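Local structure of nucleotide pyrophosphohydrolase (Bacillus cereus, 5IE9) at the interface of chains A and B. The protein hydrolyses nucleoside triphosphates as a MazG-family pyrophosphohydrolase, probably releasing pyrophosphate in a metal-dependent reaction. Residues are numbered along the deposited sequence; one frame, centred on the assembly and turned at random. Chains: chain A/B, Nucleotide pyrophosphohydrolase.

Contact 1: the interface of chains A and B. Residues chain A 9, 12-13, 72, 75; chain B 89, 92-93, 96.
A:Phe72 and B:Phe96 meet edge to face where helix 85-96 of chain B lies against helices 6-18 and 61-80 of chain A. The patch belongs to a two-fold symmetric interface between two copies of the protein, probably a subunit interface of the MazG assembly. The edge belongs to B:Phe96: its CE2 stands over the centre of the A:Phe72 ring, 3.5 Å above the plane, and the two rings are inclined by 61°. With CG anti to the backbone N, the A:Phe72 ring is carried outward from helix 61-80 toward chain B, and chi2 of 79° turns its face to B:Phe96. Over one face of B:Phe96, offset toward the rim, lies the carbonyl oxygen of B:Val92 from its own helix.

Aliphatic and thioether groups fill in around this aromatic pair. The B:Met93 chain bends at chi2 and chi3, turning its terminal methyl inward; CE comes 3.3 Å from A:Phe72 CD1, beside the CD1-CE1 side of the ring and raised toward the face that B:Phe96 occupies. That methyl also touches A:Val13 CG2, so it bridges the two chain A helices. B:Val92 CG1 adds a looser contact with A:Phe72 CB at 4.1 Å.

One turn back, the imidazole of B:His89 enters between the two helices of chain A. A:Met9 CB sits over one of its faces, offset toward the rim, and A:Ile75 CD1 approaches ring carbon CD2 at 4.0 Å. The A:Glu12 carboxylate arrives at the imidazole edge, with CD in the ring plane but the carboxylate itself turned 64° from it. Its OE2 lies 3.2 Å from B:His89 CE1. The same OE2 rests on the B:Met93 side chain, 3.3 Å from its CG methylene.

Contact 2: the interface of chains A and B. Residues chain A 27, 81, 83; chain B 49, 63.
One face of the B:Tyr49 phenol ring receives two chain A groups at its opposite ends: A:Pro27 over the CB end and A:Leu81 over the hydroxyl end. At the rim by CE2 lies the terminal methyl CD1 of B:Ile63, a contact within chain B. In this MazG-family subunit pair, the tyrosine closes helix 27-49 of chain B, whereas the proline opens the same helix of chain A, so the end of one helix packs on the start of its counterpart. The proline ring runs across the tyrosine and touches it through CG, 3.5 Å from B:Tyr49 CG; its CB reaches the same part of the phenol. A:Leu81, in the loop between helices 61-80 and 85-96, lies alongside the tyrosine, pointing the other way, and sets its CD2 methyl 3.6 Å from B:Tyr49 CZ.

The other leucine branch turns to the isoleucine. In A:Leu81, chi1 of -48° places the fork, with CG anti to the carbonyl carbon, and chi2 of 160° divides its methyls, sending CD2 to the phenol and CD1 to B:Ile63 CG2 at 3.8 Å. B:Ile63 lies near the start of helix 61-80. Its CG2 methyl is shared, for A:Ile83 brings its terminal methyl CD1 to it, also at 3.8 Å.

Contact 1: the interface of chains A and B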
ATOM      1  N   MET A   9     -14.046  19.862  -7.671  1.00 86.91           N
ATOM      2  CA  MET A   9     -13.829  18.890  -6.591  1.00 83.87           C
ATOM      3  C   MET A   9     -12.557  19.205  -5.801  1.00 81.56           C
ATOM      4  O   MET A   9     -12.540  19.082  -4.577  1.00 80.14           O
ATOM      5  CB  MET A   9     -13.780  17.454  -7.127  1.00 82.70           C
ATOM      6  CG  MET A   9     -14.997  17.045  -7.947  1.00 84.90           C
ATOM      7  SD  MET A   9     -15.307  15.287  -8.248  1.00 84.23           S
ATOM      8  CE  MET A   9     -13.734  14.491  -7.939  1.00 81.07           C
ATOM      9  N   GLU A  12     -13.212  22.437  -3.837  1.00 83.76           N
ATOM     10  CA  GLU A  12     -14.069  22.064  -2.713  1.00 83.61           C
ATOM     11  C   GLU A  12     -13.256  21.569  -1.511  1.00 81.58           C
ATOM     12  O   GLU A  12     -13.524  21.959  -0.372  1.00 81.44           O
ATOM     13  CB  GLU A  12     -15.036  20.979  -3.173  1.00 85.21           C
ATOM     14  CG  GLU A  12     -16.356  20.918  -2.435  1.00 88.08           C
ATOM     15  CD  GLU A  12     -17.360  20.027  -3.140  1.00 91.01           C
ATOM     16  OE1 GLU A  12     -17.705  20.311  -4.308  1.00 93.42           O
ATOM     17  OE2 GLU A  12     -17.816  19.041  -2.525  1.00 91.63           O
ATOM     18  N   VAL A  13     -12.266  20.714  -1.779  1.00 80.21           N
ATOM     19  CA  VAL A  13     -11.381  20.158  -0.748  1.00 78.26           C
ATOM     20  C   VAL A  13     -10.444  21.246  -0.216  1.00 78.41           C
ATOM     21  O   VAL A  13     -10.212  21.336   0.995  1.00 78.55           O
ATOM     22  CB  VAL A  13     -10.607  18.921  -1.274  1.00 76.71           C
ATOM     23  CG1 VAL A  13      -9.511  18.471  -0.312  1.00 75.23           C
ATOM     24  CG2 VAL A  13     -11.566  17.768  -1.534  1.00 77.21           C
ATOM     25  N   PHE A  72     -10.212  11.483  -1.617  1.00 64.47           N
ATOM     26  CA  PHE A  72     -10.058  12.703  -0.832  1.00 65.72           C
ATOM     27  C   PHE A  72      -8.586  12.987  -0.548  1.00 66.01           C
ATOM     28  O   PHE A  72      -8.124  14.110  -0.760  1.00 67.26           O
ATOM     29  CB  PHE A  72     -10.880  12.629   0.461  1.00 66.99           C
ATOM     30  CG  PHE A  72     -10.667  13.792   1.393  1.00 68.85           C
ATOM     31  CD1 PHE A  72     -11.298  15.010   1.170  1.00 70.36           C
ATOM     32  CD2 PHE A  72      -9.842  13.661   2.518  1.00 69.96           C
ATOM     33  CE1 PHE A  72     -11.109  16.083   2.041  1.00 72.62           C
ATOM     34  CE2 PHE A  72      -9.645  14.731   3.391  1.00 71.73           C
ATOM     35  CZ  PHE A  72     -10.279  15.944   3.149  1.00 73.15           C
ATOM     36  N   ILE A  75      -6.751  14.070  -3.561  1.00 64.14           N
ATOM     37  CA  ILE A  75      -7.007  15.479  -3.845  1.00 64.01           C
ATOM     38  C   ILE A  75      -6.169  16.361  -2.925  1.00 65.24           C
ATOM     39  O   ILE A  75      -5.556  17.327  -3.384  1.00 66.59           O
ATOM     40  CB  ILE A  75      -8.512  15.839  -3.804  1.00 64.68           C
ATOM     41  CG1 ILE A  75      -9.250  15.145  -4.958  1.00 64.13           C
ATOM     42  CG2 ILE A  75      -8.697  17.338  -3.970  1.00 66.65           C
ATOM     43  CD1 ILE A  75     -10.761  15.086  -4.842  1.00 63.91           C
TER
ATOM     44  N   HIS B  89     -17.230  11.067  -3.711  1.00 76.71           N
ATOM     45  CA  HIS B  89     -16.665  12.336  -3.237  1.00 76.02           C
ATOM     46  C   HIS B  89     -17.664  13.127  -2.389  1.00 78.69           C
ATOM     47  O   HIS B  89     -17.292  13.696  -1.359  1.00 79.46           O
ATOM     48  CB  HIS B  89     -16.184  13.168  -4.434  1.00 75.66           C
ATOM     49  CG  HIS B  89     -15.751  14.557  -4.082  1.00 77.01           C
ATOM     50  ND1 HIS B  89     -16.605  15.639  -4.133  1.00 80.81           N
ATOM     51  CD2 HIS B  89     -14.554  15.043  -3.680  1.00 76.38           C
ATOM     52  CE1 HIS B  89     -15.953  16.731  -3.773  1.00 81.25           C
ATOM     53  NE2 HIS B  89     -14.706  16.397  -3.494  1.00 78.96           N
ATOM     54  N   VAL B  92     -18.274  11.774   1.243  1.00 79.58           N
ATOM     55  CA  VAL B  92     -17.123  12.124   2.071  1.00 79.13           C
ATOM     56  C   VAL B  92     -17.208  13.591   2.507  1.00 81.19           C
ATOM     57  O   VAL B  92     -16.965  13.911   3.675  1.00 83.21           O
ATOM     58  CB  VAL B  92     -15.800  11.785   1.340  1.00 75.72           C
ATOM     59  CG1 VAL B  92     -14.581  12.302   2.089  1.00 75.17           C
ATOM     60  CG2 VAL B  92     -15.691  10.278   1.154  1.00 74.65           C
ATOM     61  N   MET B  93     -17.576  14.466   1.573  1.00 81.79           N
ATOM     62  CA  MET B  93     -17.800  15.884   1.873  1.00 84.15           C
ATOM     63  C   MET B  93     -18.960  16.115   2.837  1.00 87.64           C
ATOM     64  O   MET B  93     -18.889  17.009   3.672  1.00 89.29           O
ATOM     65  CB  MET B  93     -18.003  16.692   0.588  1.00 84.99           C
ATOM     66  CG  MET B  93     -16.754  16.888  -0.266  1.00 83.43           C
ATOM     67  SD  MET B  93     -15.338  17.636   0.575  1.00 84.14           S
ATOM     68  CE  MET B  93     -14.380  16.162   0.862  1.00 81.11           C
ATOM     69  N   PHE B  96     -17.809  15.239   6.381  1.00 87.87           N
ATOM     70  CA  PHE B  96     -17.035  16.329   6.997  1.00 86.82           C
ATOM     71  C   PHE B  96     -17.862  17.594   7.179  1.00 89.38           C
ATOM     72  O   PHE B  96     -17.502  18.457   7.988  1.00 92.77           O
ATOM     73  CB  PHE B  96     -15.761  16.666   6.201  1.00 82.36           C
ATOM     74  CG  PHE B  96     -14.827  15.501   5.985  1.00 79.62           C
ATOM     75  CD1 PHE B  96     -14.676  14.486   6.944  1.00 81.30           C
ATOM     76  CD2 PHE B  96     -14.061  15.435   4.823  1.00 76.03           C
ATOM     77  CE1 PHE B  96     -13.806  13.421   6.728  1.00 79.53           C
ATOM     78  CE2 PHE B  96     -13.186  14.378   4.605  1.00 74.55           C
ATOM     79  CZ  PHE B  96     -13.055  13.369   5.557  1.00 75.96           C
TER

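Contact 2: the interface of chains A and B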
ATOM      1  N   PRO A  27       4.119  16.327   2.354  1.00 69.26           N
ATOM      2  CA  PRO A  27       3.986  15.242   1.365  1.00 68.08           C
ATOM      3  C   PRO A  27       4.229  13.819   1.906  1.00 67.12           C
ATOM      4  O   PRO A  27       3.466  12.909   1.578  1.00 67.80           O
ATOM      5  CB  PRO A  27       5.010  15.612   0.281  1.00 69.50           C
ATOM      6  CG  PRO A  27       5.784  16.768   0.824  1.00 70.87           C
ATOM      7  CD  PRO A  27       4.912  17.443   1.818  1.00 70.58           C
ATOM      8  N   LEU A  81       0.557  20.147  -3.637  1.00 80.39           N
ATOM      9  CA  LEU A  81       1.679  20.319  -4.565  1.00 82.91           C
ATOM     10  C   LEU A  81       1.272  21.049  -5.853  1.00 84.81           C
ATOM     11  O   LEU A  81       1.954  20.947  -6.877  1.00 85.59           O
ATOM     12  CB  LEU A  81       2.322  18.957  -4.882  1.00 80.29           C
ATOM     13  CG  LEU A  81       2.652  18.002  -3.727  1.00 78.91           C
ATOM     14  CD1 LEU A  81       2.806  16.587  -4.257  1.00 77.24           C
ATOM     15  CD2 LEU A  81       3.886  18.429  -2.943  1.00 82.25           C
ATOM     16  N   ILE A  83      -0.982  20.509  -8.074  1.00 84.14           N
ATOM     17  CA  ILE A  83      -1.128  19.592  -9.198  1.00 82.60           C
ATOM     18  C   ILE A  83      -2.607  19.469  -9.534  1.00 82.11           C
ATOM     19  O   ILE A  83      -3.439  19.223  -8.651  1.00 81.08           O
ATOM     20  CB  ILE A  83      -0.491  18.212  -8.899  1.00 79.41           C
ATOM     21  CG1 ILE A  83       1.038  18.332  -8.900  1.00 81.43           C
ATOM     22  CG2 ILE A  83      -0.950  17.159  -9.906  1.00 76.75           C
ATOM     23  CD1 ILE A  83       1.769  17.190  -8.226  1.00 81.78           C
TER
ATOM     24  N   TYR B  49      10.728  14.690  -1.835  1.00 83.99           N
ATOM     25  CA  TYR B  49      10.364  15.271  -0.527  1.00 83.56           C
ATOM     26  C   TYR B  49      10.922  14.561   0.725  1.00 84.46           C
ATOM     27  O   TYR B  49      10.644  14.976   1.858  1.00 84.21           O
ATOM     28  CB  TYR B  49       8.844  15.479  -0.446  1.00 81.19           C
ATOM     29  CG  TYR B  49       8.307  16.304  -1.606  1.00 84.20           C
ATOM     30  CD1 TYR B  49       8.512  17.697  -1.667  1.00 87.36           C
ATOM     31  CD2 TYR B  49       7.620  15.695  -2.659  1.00 82.97           C
ATOM     32  CE1 TYR B  49       8.039  18.447  -2.740  1.00 89.66           C
ATOM     33  CE2 TYR B  49       7.142  16.440  -3.729  1.00 85.60           C
ATOM     34  CZ  TYR B  49       7.354  17.808  -3.771  1.00 89.34           C
ATOM     35  OH  TYR B  49       6.872  18.525  -4.843  1.00 93.05           O
ATOM     36  N   ILE B  63       5.675  13.320 -10.036  1.00 96.80           N
ATOM     37  CA  ILE B  63       4.579  13.073  -9.083  1.00 88.64           C
ATOM     38  C   ILE B  63       3.224  13.275  -9.759  1.00 88.94           C
ATOM     39  O   ILE B  63       2.304  12.478  -9.545  1.00 86.15           O
ATOM     40  CB  ILE B  63       4.734  13.889  -7.775  1.00 86.36           C
ATOM     41  CG1 ILE B  63       5.776  13.225  -6.887  1.00 81.92           C
ATOM     42  CG2 ILE B  63       3.439  13.956  -6.973  1.00 84.45           C
ATOM     43  CD1 ILE B  63       6.620  14.206  -6.117  1.00 83.14           C
TER

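The C-alpha centres of contact 1 and contact 2 are about 18 Å apart, and the two patches share no residue. Helix 61-80 of chain A supplies residues to contact 1 and runs into the loop used in contact 2; that loop leads to chain A's helix 85-96, whose chain B counterpart forms contact 1. Helix 61-80 of chain B also enters contact 2. Because the interface is two-fold symmetric, each contact recurs with the chains exchanged. Helices 27-49 and 61-80 also carry the manganese-binding glutamates, so pairing the subunits may steady the catalytic helices. The deposited assembly holds four copies, this pair included.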